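PDB 2JGP: tyrocidine synthetase 3 from Brevibacillus brevis, which is a nonribosomal peptide synthetase for the antibiotic tyrocidine, represented here by a peptidyl carrier domain joined to the condensation domain that probably forms the peptide bond. Local coordinates for residues Leu287-Asp292 with Val339-Tyr344; Asp304-Gly309 with Thr491-Ser496; Glu316-Leu321 with Ala504-Asn509; Leu333-Asn338 with Lys385-Phe390; Gly346-Ile351 with Pro381-Thr386. All blocks are in the same frame, centred on the assembly; numbering follows the deposited sequence.

Contact 1: residues Leu287-Asp292 with Val339-Tyr344; sequences LNLPTD and VLLAKY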
# COMPACT_ATOMS: atom_id res chain seq x y z
N LEU A 287 -6.47 20.95 0.73
CA LEU A 287 -7.88 20.56 0.82
C LEU A 287 -8.60 21.41 1.87
O LEU A 287 -8.17 21.49 3.01
CB LEU A 287 -8.00 19.08 1.19
CG LEU A 287 -9.40 18.46 1.24
CD1 LEU A 287 -10.07 18.45 -0.13
CD2 LEU A 287 -9.32 17.05 1.81
N ASN A 288 -9.71 22.03 1.47
CA ASN A 288 -10.47 22.88 2.37
C ASN A 288 -11.82 22.26 2.70
O ASN A 288 -12.87 22.80 2.34
CB ASN A 288 -10.66 24.27 1.75
CG ASN A 288 -11.35 25.24 2.69
OD1 ASN A 288 -12.23 25.99 2.27
ND2 ASN A 288 -10.97 25.23 3.96
N LEU A 289 -11.79 21.13 3.39
CA LEU A 289 -13.01 20.50 3.86
C LEU A 289 -13.65 21.37 4.92
O LEU A 289 -12.94 21.94 5.75
CB LEU A 289 -12.75 19.12 4.46
CG LEU A 289 -12.52 17.97 3.49
CD1 LEU A 289 -12.19 16.71 4.28
CD2 LEU A 289 -13.74 17.77 2.60
N PRO A 290 -14.98 21.48 4.91
CA PRO A 290 -15.64 22.20 5.97
C PRO A 290 -15.61 21.32 7.21
O PRO A 290 -15.86 20.12 7.11
CB PRO A 290 -17.06 22.39 5.45
CG PRO A 290 -17.29 21.27 4.55
CD PRO A 290 -15.95 20.92 3.94
N THR A 291 -15.24 21.89 8.34
CA THR A 291 -15.13 21.13 9.57
C THR A 291 -16.18 21.62 10.55
O THR A 291 -16.58 22.79 10.51
CB THR A 291 -13.72 21.27 10.16
OG1 THR A 291 -13.43 22.65 10.40
CG2 THR A 291 -12.69 20.70 9.20
N ASP A 292 -16.63 20.73 11.43
CA ASP A 292 -17.61 21.08 12.46
C ASP A 292 -16.98 21.91 13.57
O ASP A 292 -17.65 22.71 14.22
CB ASP A 292 -18.25 19.82 13.04
CG ASP A 292 -19.08 19.07 12.01
OD1 ASP A 292 -19.92 19.71 11.33
OD2 ASP A 292 -18.90 17.84 11.87
N VAL A 339 -14.72 13.50 -6.60
CA VAL A 339 -15.88 14.39 -6.80
C VAL A 339 -16.60 14.70 -5.47
O VAL A 339 -17.07 15.81 -5.27
CB VAL A 339 -16.87 13.91 -7.92
CG1 VAL A 339 -16.70 12.44 -8.27
CG2 VAL A 339 -18.33 14.23 -7.57
N LEU A 340 -16.63 13.72 -4.57
CA LEU A 340 -17.16 13.91 -3.22
C LEU A 340 -16.41 15.04 -2.51
O LEU A 340 -17.02 15.99 -2.00
CB LEU A 340 -17.03 12.62 -2.40
CG LEU A 340 -17.96 12.33 -1.21
CD1 LEU A 340 -17.17 11.71 -0.07
CD2 LEU A 340 -18.74 13.53 -0.71
N LEU A 341 -15.09 14.94 -2.49
CA LEU A 341 -14.24 15.95 -1.85
C LEU A 341 -14.37 17.31 -2.55
O LEU A 341 -14.40 18.34 -1.89
CB LEU A 341 -12.77 15.51 -1.85
CG LEU A 341 -12.40 14.26 -1.03
CD1 LEU A 341 -10.94 13.92 -1.23
CD2 LEU A 341 -12.72 14.45 0.44
N ALA A 342 -14.42 17.29 -3.88
CA ALA A 342 -14.57 18.51 -4.67
C ALA A 342 -15.84 19.28 -4.30
O ALA A 342 -15.82 20.51 -4.21
CB ALA A 342 -14.58 18.18 -6.16
N LYS A 343 -16.93 18.55 -4.07
CA LYS A 343 -18.20 19.17 -3.72
C LYS A 343 -18.21 19.69 -2.28
O LYS A 343 -18.70 20.80 -2.02
CB LYS A 343 -19.36 18.20 -3.97
CG LYS A 343 -19.67 18.03 -5.46
CD LYS A 343 -20.87 17.13 -5.70
CE LYS A 343 -21.09 16.93 -7.19
NZ LYS A 343 -21.43 18.21 -7.88
N TYR A 344 -17.67 18.91 -1.35
CA TYR A 344 -17.55 19.36 0.04
C TYR A 344 -16.60 20.55 0.17
O TYR A 344 -16.92 21.52 0.86
CB TYR A 344 -17.08 18.20 0.95
CG TYR A 344 -18.24 17.47 1.58
CD1 TYR A 344 -19.01 16.59 0.84
CD2 TYR A 344 -18.59 17.71 2.90
CE1 TYR A 344 -20.09 15.94 1.40
CE2 TYR A 344 -19.67 17.06 3.48
CZ TYR A 344 -20.42 16.18 2.73
OH TYR A 344 -21.49 15.53 3.30
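L289 lays one branch of its side chain against the last turn of the helix that holds V339-Y344: its CD2 sits 3.8 Å from CB of Y344 and, slightly farther off, meets the CD2 branch of L341. The L289 torsion places CG anti to its own carbonyl carbon (chi1 -78°), and although the side chain leaves the loop across the line to the helix, its end swings in and crosses the two helix residues obliquely. Next to it, P290 approaches the same tyrosine. Its ring carbon CD rests 3.3 Å from the carbonyl O of Y344, while CG reaches CD2 of the tyrosine ring at 4.1 Å, the two side chains crossing at about a right angle. L287, at the start of the segment, adds a looser touch, CD1 lying 4.3 Å from CB of L341. The contact is thus a worked case of an irregular segment packing on a helix largely through apolar side chains: the leucines are buried, whereas P290 is exposed. In the condensation domain, the loop between helix 267-279 and strand 303-309 is laid over the C-terminal part of helix 329-345. That helix is flanked by helix 489-508, whose F495 meets the Y344 ring edge-to-face, and by strands 350-356 and 430-435, which both touch L341.

Contact 2: residues Asp304-Gly309 with Thr491-Ser496; sequences DQCTIG and TMERFS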
# COMPACT_ATOMS: atom_id res chain seq x y z
N ASP A 304 -12.25 8.45 15.24
CA ASP A 304 -13.36 7.53 15.34
C ASP A 304 -13.68 7.04 13.94
O ASP A 304 -13.08 7.51 12.97
CB ASP A 304 -14.59 8.21 15.92
CG ASP A 304 -15.36 7.31 16.87
OD1 ASP A 304 -15.63 6.12 16.52
OD2 ASP A 304 -15.68 7.80 17.97
N GLN A 305 -14.61 6.10 13.83
CA GLN A 305 -14.95 5.50 12.55
C GLN A 305 -16.45 5.33 12.40
O GLN A 305 -17.17 5.19 13.38
CB GLN A 305 -14.26 4.14 12.40
CG GLN A 305 -14.65 3.39 11.13
CD GLN A 305 -13.81 2.16 10.86
OE1 GLN A 305 -12.70 2.01 11.38
NE2 GLN A 305 -14.34 1.26 10.03
N CYS A 306 -16.92 5.36 11.15
CA CYS A 306 -18.27 4.93 10.81
C CYS A 306 -18.21 4.07 9.55
O CYS A 306 -17.30 4.21 8.73
CB CYS A 306 -19.20 6.12 10.61
SG CYS A 306 -18.65 7.30 9.38
N THR A 307 -19.16 3.15 9.43
CA THR A 307 -19.21 2.23 8.30
C THR A 307 -20.64 2.10 7.80
O THR A 307 -21.58 2.10 8.59
CB THR A 307 -18.69 0.83 8.71
OG1 THR A 307 -17.37 0.95 9.26
CG2 THR A 307 -18.65 -0.11 7.51
N ILE A 308 -20.79 2.01 6.48
CA ILE A 308 -22.10 1.84 5.86
C ILE A 308 -21.98 0.94 4.63
O ILE A 308 -20.98 1.00 3.91
CB ILE A 308 -22.73 3.20 5.47
CG1 ILE A 308 -24.18 3.02 5.01
CG2 ILE A 308 -21.92 3.89 4.39
CD1 ILE A 308 -24.99 4.30 5.04
N GLY A 309 -22.99 0.09 4.41
CA GLY A 309 -23.02 -0.79 3.25
C GLY A 309 -23.53 -0.08 2.01
O GLY A 309 -24.47 0.70 2.09
N THR A 491 -21.97 14.40 10.70
CA THR A 491 -21.37 14.93 9.47
C THR A 491 -20.72 13.84 8.62
O THR A 491 -20.81 13.88 7.39
CB THR A 491 -20.31 16.01 9.80
OG1 THR A 491 -20.96 17.17 10.32
CG2 THR A 491 -19.50 16.40 8.54
N MET A 492 -20.08 12.88 9.27
CA MET A 492 -19.36 11.82 8.56
C MET A 492 -20.30 10.74 8.04
O MET A 492 -20.07 10.19 6.96
CB MET A 492 -18.28 11.23 9.46
CG MET A 492 -17.13 12.19 9.71
SD MET A 492 -16.07 12.37 8.25
CE MET A 492 -16.72 13.87 7.52
N GLU A 493 -21.36 10.43 8.79
CA GLU A 493 -22.41 9.55 8.27
C GLU A 493 -23.09 10.16 7.04
O GLU A 493 -23.39 9.45 6.09
CB GLU A 493 -23.43 9.20 9.36
CG GLU A 493 -22.88 8.24 10.41
CD GLU A 493 -23.84 7.96 11.56
OE1 GLU A 493 -24.89 8.63 11.65
OE2 GLU A 493 -23.53 7.07 12.37
N ARG A 494 -23.29 11.48 7.05
CA ARG A 494 -23.86 12.18 5.89
C ARG A 494 -22.88 12.22 4.71
O ARG A 494 -23.29 12.06 3.56
CB ARG A 494 -24.27 13.61 6.28
CG ARG A 494 -24.95 14.39 5.17
CD ARG A 494 -25.38 15.78 5.62
NE ARG A 494 -26.38 15.73 6.69
CZ ARG A 494 -26.17 16.00 7.97
NH1 ARG A 494 -24.97 16.37 8.42
NH2 ARG A 494 -27.18 15.91 8.83
N PHE A 495 -21.61 12.44 5.02
CA PHE A 495 -20.50 12.40 4.06
C PHE A 495 -20.50 11.07 3.31
O PHE A 495 -20.35 11.03 2.09
CB PHE A 495 -19.18 12.59 4.83
CG PHE A 495 -17.94 12.63 3.97
CD1 PHE A 495 -17.61 13.77 3.24
CD2 PHE A 495 -17.05 11.56 3.96
CE1 PHE A 495 -16.44 13.82 2.49
CE2 PHE A 495 -15.88 11.60 3.21
CZ PHE A 495 -15.57 12.73 2.48
N SER A 496 -20.67 9.98 4.05
CA SER A 496 -20.70 8.63 3.48
C SER A 496 -21.91 8.39 2.58
O SER A 496 -21.78 7.83 1.50
CB SER A 496 -20.67 7.58 4.60
OG SER A 496 -19.54 7.77 5.43
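C306 supplies most of the strand's share of the van der Waals contact, its SG lying 3.9 Å from CB of M492 and 4.1 Å from OG of S496. Its torsion sets SG between the backbone N and the carbonyl carbon (chi1 56°), over the helix turn that these residues span. Beside it, CB of C306 meets the aliphatic CG of E493 at 4.3 Å, and farther along the strand I308 brings its CG2 branch to 3.9 Å from CB of S496. The methionine contributes only the base of its side chain, for its end leads away; the side chain also touches V480 and Y482 of strand 476-483. Hydrogen bonding stays within the helix: OG of S496 donates to the carbonyl O of M492 at 2.9 Å, and S496 N reaches that oxygen from the opposite face of its plane. This is an edge strand of a four-stranded sheet packed on helix 489-508, their segments inclined at 34°. With the serine hydroxyl's proton spent on its own helix, the buried interface rests on van der Waals contacts of sulfur, aliphatic carbons and the I308 methyl.

Contact 3: residues Glu316-Leu321 with Ala504-Asn509; sequences EGLHQL and ASIVQN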
# COMPACT_ATOMS: atom_id res chain seq x y z
N GLU A 316 -22.64 -3.98 -7.75
CA GLU A 316 -22.62 -4.62 -9.06
C GLU A 316 -22.54 -3.58 -10.18
O GLU A 316 -21.81 -3.76 -11.15
CB GLU A 316 -23.85 -5.50 -9.24
CG GLU A 316 -23.77 -6.41 -10.45
CD GLU A 316 -25.02 -7.24 -10.63
OE1 GLU A 316 -24.88 -8.48 -10.73
OE2 GLU A 316 -26.13 -6.66 -10.67
N GLY A 317 -23.30 -2.49 -10.05
CA GLY A 317 -23.28 -1.42 -11.03
C GLY A 317 -21.92 -0.76 -11.15
O GLY A 317 -21.47 -0.44 -12.25
N LEU A 318 -21.25 -0.56 -10.01
CA LEU A 318 -19.91 0.01 -10.00
C LEU A 318 -18.91 -0.91 -10.71
O LEU A 318 -18.09 -0.44 -11.51
CB LEU A 318 -19.46 0.31 -8.56
CG LEU A 318 -20.24 1.44 -7.89
CD1 LEU A 318 -19.97 1.48 -6.38
CD2 LEU A 318 -19.90 2.77 -8.53
N HIS A 319 -19.00 -2.21 -10.44
CA HIS A 319 -18.19 -3.20 -11.16
C HIS A 319 -18.41 -3.12 -12.67
O HIS A 319 -17.45 -3.12 -13.44
CB HIS A 319 -18.48 -4.62 -10.67
CG HIS A 319 -17.72 -5.01 -9.45
ND1 HIS A 319 -16.36 -5.28 -9.47
CD2 HIS A 319 -18.11 -5.17 -8.16
CE1 HIS A 319 -15.95 -5.59 -8.26
NE2 HIS A 319 -16.99 -5.53 -7.44
N GLN A 320 -19.67 -3.04 -13.09
CA GLN A 320 -19.99 -2.98 -14.52
C GLN A 320 -19.53 -1.65 -15.13
O GLN A 320 -19.11 -1.62 -16.29
CB GLN A 320 -21.49 -3.20 -14.75
CG GLN A 320 -21.98 -4.59 -14.38
CD GLN A 320 -21.66 -5.66 -15.42
OE1 GLN A 320 -20.84 -5.45 -16.33
NE2 GLN A 320 -22.32 -6.81 -15.31
N LEU A 321 -19.61 -0.56 -14.37
CA LEU A 321 -19.11 0.74 -14.85
C LEU A 321 -17.60 0.68 -15.11
O LEU A 321 -17.12 1.20 -16.13
CB LEU A 321 -19.42 1.86 -13.84
CG LEU A 321 -18.86 3.24 -14.23
CD1 LEU A 321 -19.42 3.71 -15.56
CD2 LEU A 321 -19.13 4.25 -13.13
N ALA A 504 -24.25 6.21 -7.11
CA ALA A 504 -25.49 5.81 -7.78
C ALA A 504 -25.71 6.61 -9.06
O ALA A 504 -26.06 6.06 -10.11
CB ALA A 504 -26.68 5.97 -6.84
N SER A 505 -25.48 7.92 -8.98
CA SER A 505 -25.68 8.83 -10.10
C SER A 505 -24.75 8.56 -11.28
O SER A 505 -25.18 8.59 -12.44
CB SER A 505 -25.48 10.28 -9.64
OG SER A 505 -26.31 10.57 -8.54
N ILE A 506 -23.48 8.29 -10.99
CA ILE A 506 -22.50 8.03 -12.05
C ILE A 506 -22.71 6.64 -12.68
O ILE A 506 -22.41 6.46 -13.86
CB ILE A 506 -21.03 8.23 -11.57
CG1 ILE A 506 -20.62 7.25 -10.47
CG2 ILE A 506 -20.83 9.66 -11.08
CD1 ILE A 506 -20.48 5.81 -10.94
N VAL A 507 -23.23 5.69 -11.92
CA VAL A 507 -23.62 4.39 -12.48
C VAL A 507 -24.84 4.56 -13.41
O VAL A 507 -24.89 3.97 -14.50
CB VAL A 507 -23.92 3.34 -11.37
CG1 VAL A 507 -24.63 2.12 -11.95
CG2 VAL A 507 -22.63 2.92 -10.69
N GLN A 508 -25.81 5.36 -12.97
CA GLN A 508 -26.99 5.71 -13.78
C GLN A 508 -26.57 6.36 -15.10
O GLN A 508 -27.08 6.00 -16.17
CB GLN A 508 -27.90 6.67 -13.01
CG GLN A 508 -29.19 7.09 -13.75
CD GLN A 508 -29.86 8.31 -13.13
OE1 GLN A 508 -30.96 8.70 -13.53
NE2 GLN A 508 -29.21 8.91 -12.14
N ASN A 509 -25.66 7.32 -15.02
CA ASN A 509 -25.23 8.10 -16.18
C ASN A 509 -23.78 8.55 -16.03
O ASN A 509 -23.52 9.62 -15.45
CB ASN A 509 -26.14 9.32 -16.35
CG ASN A 509 -25.77 10.18 -17.56
OD1 ASN A 509 -24.95 9.78 -18.39
ND2 ASN A 509 -26.36 11.36 -17.65
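G317 brings bare backbone to the surface of another helix, and V507 fills the position in front of it. G317 has no side chain where CG1 of V507 sits, which is consistent with the CA atoms of G317 and V507 being only 6.0 Å apart. Both branches of V507 exploit this: CG1 lies 3.9 Å from CA of G317, and CG2 lies 3.8 Å from its carbonyl carbon. The same CG2 is pressed against the CD2 branch of L318 at 3.5 Å, tighter than usual for two methyl carbons, with the side chains crossing at about a right angle. L318 CD2 also meets the tip of I506, 3.9 Å from its CD1. In I506, chi1 (64°) holds CG1 between the backbone N and the carbonyl carbon, and chi2 (70°) then places CD1. L321 also heads toward helix 489-508, but its modelled approach to I506 is too short to be relied on. Here a glycine permits a close approach locally, in helices whose segment axes come within 9.5 Å and cross at 50°. The pair joins helix 312-325 to the C-terminal end of helix 489-508. Helix 329-345 borders the pair, with L329 and L333 against L318 and V332 against L321, while F387 of helix 387-403 touches both L321 and I506.

Contact 4: residues Leu333-Asn338 with Lys385-Phe390; sequences LLAAYN and KTFSEF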
# COMPACT_ATOMS: atom_id res chain seq x y z
N LEU A 333 -14.02 4.17 -7.86
CA LEU A 333 -14.22 4.65 -6.49
C LEU A 333 -13.33 5.84 -6.13
O LEU A 333 -13.79 6.79 -5.49
CB LEU A 333 -13.99 3.51 -5.50
CG LEU A 333 -14.89 2.29 -5.62
CD1 LEU A 333 -14.43 1.21 -4.67
CD2 LEU A 333 -16.35 2.66 -5.37
N LEU A 334 -12.07 5.80 -6.55
CA LEU A 334 -11.18 6.94 -6.34
C LEU A 334 -11.70 8.17 -7.06
O LEU A 334 -11.67 9.28 -6.52
CB LEU A 334 -9.75 6.63 -6.81
CG LEU A 334 -8.73 7.77 -6.71
CD1 LEU A 334 -8.61 8.29 -5.27
CD2 LEU A 334 -7.38 7.29 -7.24
N ALA A 335 -12.18 7.97 -8.28
CA ALA A 335 -12.79 9.03 -9.06
C ALA A 335 -14.00 9.61 -8.33
O ALA A 335 -14.12 10.82 -8.19
CB ALA A 335 -13.18 8.52 -10.45
N ALA A 336 -14.89 8.73 -7.86
CA ALA A 336 -16.08 9.15 -7.11
C ALA A 336 -15.70 9.87 -5.82
O ALA A 336 -16.36 10.82 -5.40
CB ALA A 336 -16.97 7.95 -6.80
N TYR A 337 -14.62 9.40 -5.19
CA TYR A 337 -14.15 10.02 -3.96
C TYR A 337 -13.66 11.45 -4.24
O TYR A 337 -13.98 12.37 -3.50
CB TYR A 337 -13.07 9.16 -3.31
CG TYR A 337 -12.60 9.68 -1.98
CD1 TYR A 337 -13.49 9.88 -0.93
CD2 TYR A 337 -11.26 9.97 -1.76
CE1 TYR A 337 -13.05 10.36 0.30
CE2 TYR A 337 -10.81 10.46 -0.54
CZ TYR A 337 -11.72 10.65 0.49
OH TYR A 337 -11.29 11.13 1.71
N ASN A 338 -12.92 11.63 -5.33
CA ASN A 338 -12.49 12.97 -5.74
C ASN A 338 -13.63 13.96 -5.98
O ASN A 338 -13.53 15.14 -5.61
CB ASN A 338 -11.59 12.92 -6.98
CG ASN A 338 -10.15 12.68 -6.64
OD1 ASN A 338 -9.34 13.61 -6.59
ND2 ASN A 338 -9.80 11.42 -6.40
N LYS A 385 -16.31 19.08 -16.56
CA LYS A 385 -15.92 17.76 -17.05
C LYS A 385 -17.05 16.75 -16.88
O LYS A 385 -17.80 16.83 -15.92
CB LYS A 385 -14.68 17.26 -16.31
CG LYS A 385 -13.41 18.00 -16.69
CD LYS A 385 -12.21 17.50 -15.92
CE LYS A 385 -10.96 18.25 -16.32
NZ LYS A 385 -9.81 17.96 -15.43
N THR A 386 -17.16 15.81 -17.81
CA THR A 386 -18.06 14.68 -17.64
C THR A 386 -17.38 13.73 -16.67
O THR A 386 -16.14 13.69 -16.61
CB THR A 386 -18.35 13.95 -18.97
OG1 THR A 386 -17.15 13.36 -19.46
CG2 THR A 386 -18.91 14.92 -20.02
N PHE A 387 -18.15 12.97 -15.90
CA PHE A 387 -17.53 11.99 -15.01
C PHE A 387 -16.71 11.00 -15.83
O PHE A 387 -15.63 10.60 -15.42
CB PHE A 387 -18.54 11.23 -14.15
CG PHE A 387 -17.91 10.20 -13.26
CD1 PHE A 387 -17.29 10.58 -12.08
CD2 PHE A 387 -17.91 8.86 -13.61
CE1 PHE A 387 -16.69 9.64 -11.25
CE2 PHE A 387 -17.31 7.91 -12.79
CZ PHE A 387 -16.70 8.30 -11.61
N SER A 388 -17.22 10.64 -17.00
CA SER A 388 -16.52 9.71 -17.89
C SER A 388 -15.11 10.19 -18.22
O SER A 388 -14.15 9.43 -18.09
CB SER A 388 -17.33 9.48 -19.17
OG SER A 388 -16.69 8.53 -20.00
N GLU A 389 -14.97 11.45 -18.63
CA GLU A 389 -13.65 11.97 -18.99
C GLU A 389 -12.77 12.18 -17.75
O GLU A 389 -11.56 11.97 -17.81
CB GLU A 389 -13.76 13.25 -19.82
CG GLU A 389 -14.06 14.50 -19.05
CD GLU A 389 -14.20 15.71 -19.96
OE1 GLU A 389 -15.29 16.32 -19.99
OE2 GLU A 389 -13.22 16.03 -20.67
N PHE A 390 -13.38 12.61 -16.64
CA PHE A 390 -12.65 12.75 -15.38
C PHE A 390 -12.10 11.39 -14.91
O PHE A 390 -10.94 11.29 -14.50
CB PHE A 390 -13.53 13.34 -14.28
CG PHE A 390 -12.86 13.41 -12.94
CD1 PHE A 390 -11.73 14.20 -12.76
CD2 PHE A 390 -13.31 12.65 -11.87
CE1 PHE A 390 -11.08 14.25 -11.53
CE2 PHE A 390 -12.67 12.69 -10.64
CZ PHE A 390 -11.55 13.50 -10.47
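The backbones come nearest at A335 and F390, whose CA atoms are 7.3 Å apart, where the middle of helix 329-345 meets the first turn of helix 387-403. That turn opens with a capping box: OG1 of T386 accepts from E389 N, and OE1 of E389 accepts from T386 N through its anti lone pair. Two phenylalanines one turn apart, both with CG anti to the backbone N, reach across to A335, A336 and N338 of the facing helix. The F387 ring meets CB of A335 obliquely through CZ, at 3.7 Å, and has A336 N at its edge. F390 also works by its edge: in the ring plane, CE2 lies 3.4 Å from the carbonyl O of A335 and CZ 3.5 Å from CB of N338. The buried amide of N338 is turned back on its own helix, where ND2 donates almost straight (176°) to L334 O, 2.8 Å away, from above the carbonyl plane and on the face opposite N338 N.

Contact 5: residues Gly346-Ile351 with Pro381-Thr386; sequences GQEDII and PQREKT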
# COMPACT_ATOMS: atom_id res chain seq x y z
N GLY A 346 -15.45 22.60 -2.27
CA GLY A 346 -15.61 23.66 -3.26
C GLY A 346 -14.33 23.92 -4.03
O GLY A 346 -13.97 25.07 -4.29
N GLN A 347 -13.63 22.83 -4.37
CA GLN A 347 -12.34 22.89 -5.06
C GLN A 347 -12.34 21.96 -6.26
O GLN A 347 -13.10 20.99 -6.30
CB GLN A 347 -11.21 22.50 -4.11
CG GLN A 347 -10.94 23.51 -3.01
CD GLN A 347 -9.86 23.05 -2.06
OE1 GLN A 347 -9.89 21.92 -1.57
NE2 GLN A 347 -8.90 23.93 -1.78
N GLU A 348 -11.48 22.25 -7.24
CA GLU A 348 -11.42 21.49 -8.48
C GLU A 348 -10.00 20.97 -8.76
O GLU A 348 -9.67 20.64 -9.89
CB GLU A 348 -11.91 22.36 -9.64
CG GLU A 348 -13.28 22.97 -9.41
CD GLU A 348 -13.90 23.53 -10.67
OE1 GLU A 348 -15.12 23.39 -10.84
OE2 GLU A 348 -13.15 24.09 -11.49
N ASP A 349 -9.19 20.90 -7.71
CA ASP A 349 -7.81 20.43 -7.80
C ASP A 349 -7.50 19.84 -6.43
O ASP A 349 -7.43 20.56 -5.43
CB ASP A 349 -6.89 21.61 -8.12
CG ASP A 349 -5.46 21.19 -8.40
OD1 ASP A 349 -5.11 19.99 -8.25
OD2 ASP A 349 -4.66 22.09 -8.76
N ILE A 350 -7.33 18.52 -6.40
CA ILE A 350 -7.35 17.75 -5.16
C ILE A 350 -6.30 16.65 -5.17
O ILE A 350 -6.15 15.95 -6.17
CB ILE A 350 -8.73 17.09 -4.94
CG1 ILE A 350 -9.83 18.17 -4.94
CG2 ILE A 350 -8.75 16.28 -3.64
CD1 ILE A 350 -11.17 17.70 -4.48
N ILE A 351 -5.60 16.50 -4.05
CA ILE A 351 -4.60 15.44 -3.87
C ILE A 351 -5.10 14.46 -2.81
O ILE A 351 -5.51 14.87 -1.73
CB ILE A 351 -3.23 16.02 -3.45
CG1 ILE A 351 -2.80 17.14 -4.41
CG2 ILE A 351 -2.17 14.92 -3.41
CD1 ILE A 351 -1.63 17.94 -3.93
N PRO A 381 -11.05 17.51 -10.53
CA PRO A 381 -12.49 17.37 -10.72
C PRO A 381 -13.17 18.72 -10.98
O PRO A 381 -13.76 19.31 -10.08
CB PRO A 381 -12.96 16.73 -9.41
CG PRO A 381 -11.98 17.18 -8.40
CD PRO A 381 -10.66 17.28 -9.12
N GLN A 382 -13.05 19.19 -12.22
CA GLN A 382 -13.65 20.44 -12.65
C GLN A 382 -15.13 20.25 -12.99
O GLN A 382 -15.52 19.23 -13.56
CB GLN A 382 -12.87 21.01 -13.84
CG GLN A 382 -11.42 21.36 -13.52
CD GLN A 382 -10.56 21.60 -14.76
OE1 GLN A 382 -11.06 21.66 -15.88
NE2 GLN A 382 -9.25 21.72 -14.55
N ARG A 383 -15.93 21.25 -12.66
CA ARG A 383 -17.40 21.19 -12.80
C ARG A 383 -17.88 20.87 -14.22
O ARG A 383 -18.91 20.21 -14.40
CB ARG A 383 -18.03 22.52 -12.34
CG ARG A 383 -17.83 23.67 -13.33
CD ARG A 383 -17.91 25.04 -12.67
NE ARG A 383 -16.62 25.45 -12.11
CZ ARG A 383 -16.42 26.57 -11.42
NH1 ARG A 383 -17.42 27.42 -11.18
NH2 ARG A 383 -15.20 26.85 -10.96
N GLU A 384 -17.13 21.33 -15.22
CA GLU A 384 -17.52 21.21 -16.62
C GLU A 384 -17.19 19.84 -17.22
O GLU A 384 -17.72 19.47 -18.26
CB GLU A 384 -16.86 22.31 -17.46
CG GLU A 384 -17.20 23.72 -16.98
CD GLU A 384 -16.55 24.83 -17.80
OE1 GLU A 384 -16.82 24.91 -19.02
OE2 GLU A 384 -15.78 25.62 -17.22
N LYS A 385 -16.31 19.08 -16.56
CA LYS A 385 -15.92 17.76 -17.05
C LYS A 385 -17.05 16.75 -16.88
O LYS A 385 -17.80 16.83 -15.92
CB LYS A 385 -14.68 17.26 -16.31
CG LYS A 385 -13.41 18.00 -16.69
CD LYS A 385 -12.21 17.50 -15.92
CE LYS A 385 -10.96 18.25 -16.32
NZ LYS A 385 -9.81 17.96 -15.43
N THR A 386 -17.16 15.81 -17.81
CA THR A 386 -18.06 14.68 -17.64
C THR A 386 -17.38 13.73 -16.67
O THR A 386 -16.14 13.69 -16.61
CB THR A 386 -18.35 13.95 -18.97
OG1 THR A 386 -17.15 13.36 -19.46
CG2 THR A 386 -18.91 14.92 -20.02
O HOH W 1 -8.59 22.41 -11.52
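E348 and R383 form a salt bridge, to which the backbone of R383 adds an ordinary hydrogen bond. In the salt bridge, OE1 of E348 takes a weak, bent bond from NE of R383 at 2.8 Å, and OE2 is reached more weakly by NH2 of R383, 3.5 Å away, in the plane of the guanidinium at its edge. The backbone N of R383 donates to the same OE1 of E348 at 2.9 Å, from well above the carboxylate plane. The two planar groups stand perpendicular (90°), so this is not the flat, two-pronged pairing of arginine with a carboxylate. The R383 chain bends at chi3 (86°), which places NE beside OE1. A water adds a second polar link, donating to the carbonyl O of E348 at 2.6 Å and accepting from NE2 of Q382. Carbon-oxygen contacts follow: CB of E348 lies against the carbonyl O of P381, and CB and CG of Q382 run beside OE2 of E348. The apolar packing is that of CD1 of I350 on CG of P381 at 4.0 Å. The principle is that of an exposed arginine paired with a partly exposed glutamate, beside buried I350 and P381. It joins the segment leading into strand 350-356 to the loop following strand 373-379, its antiparallel partner, with A342 of helix 329-345 touching both I350 and P381.

Overall arrangement
All five contacts fall in the condensation domain. From the N terminus, 287-292 waits for helix 329-345, and contact 1 closes that loop. Strand 303-309 and helix 312-325 begin before it closes and meet helix 489-508 much later, so contacts 2 and 3 cross contact 1 and each other. Contact 4 crosses contact 1 as well, running from helix 329-345 to helix 387-403. Contact 5 opens after contact 1 is complete and ends on the same chain segment as contact 4, sharing K385 and T386; both lie within the spans of contacts 2 and 3. Helix 329-345 serves contacts 1 and 4, helix 489-508 contacts 2 and 3, and contact 5 joins the approach to strand 350-356 with the loop after strand 373-379.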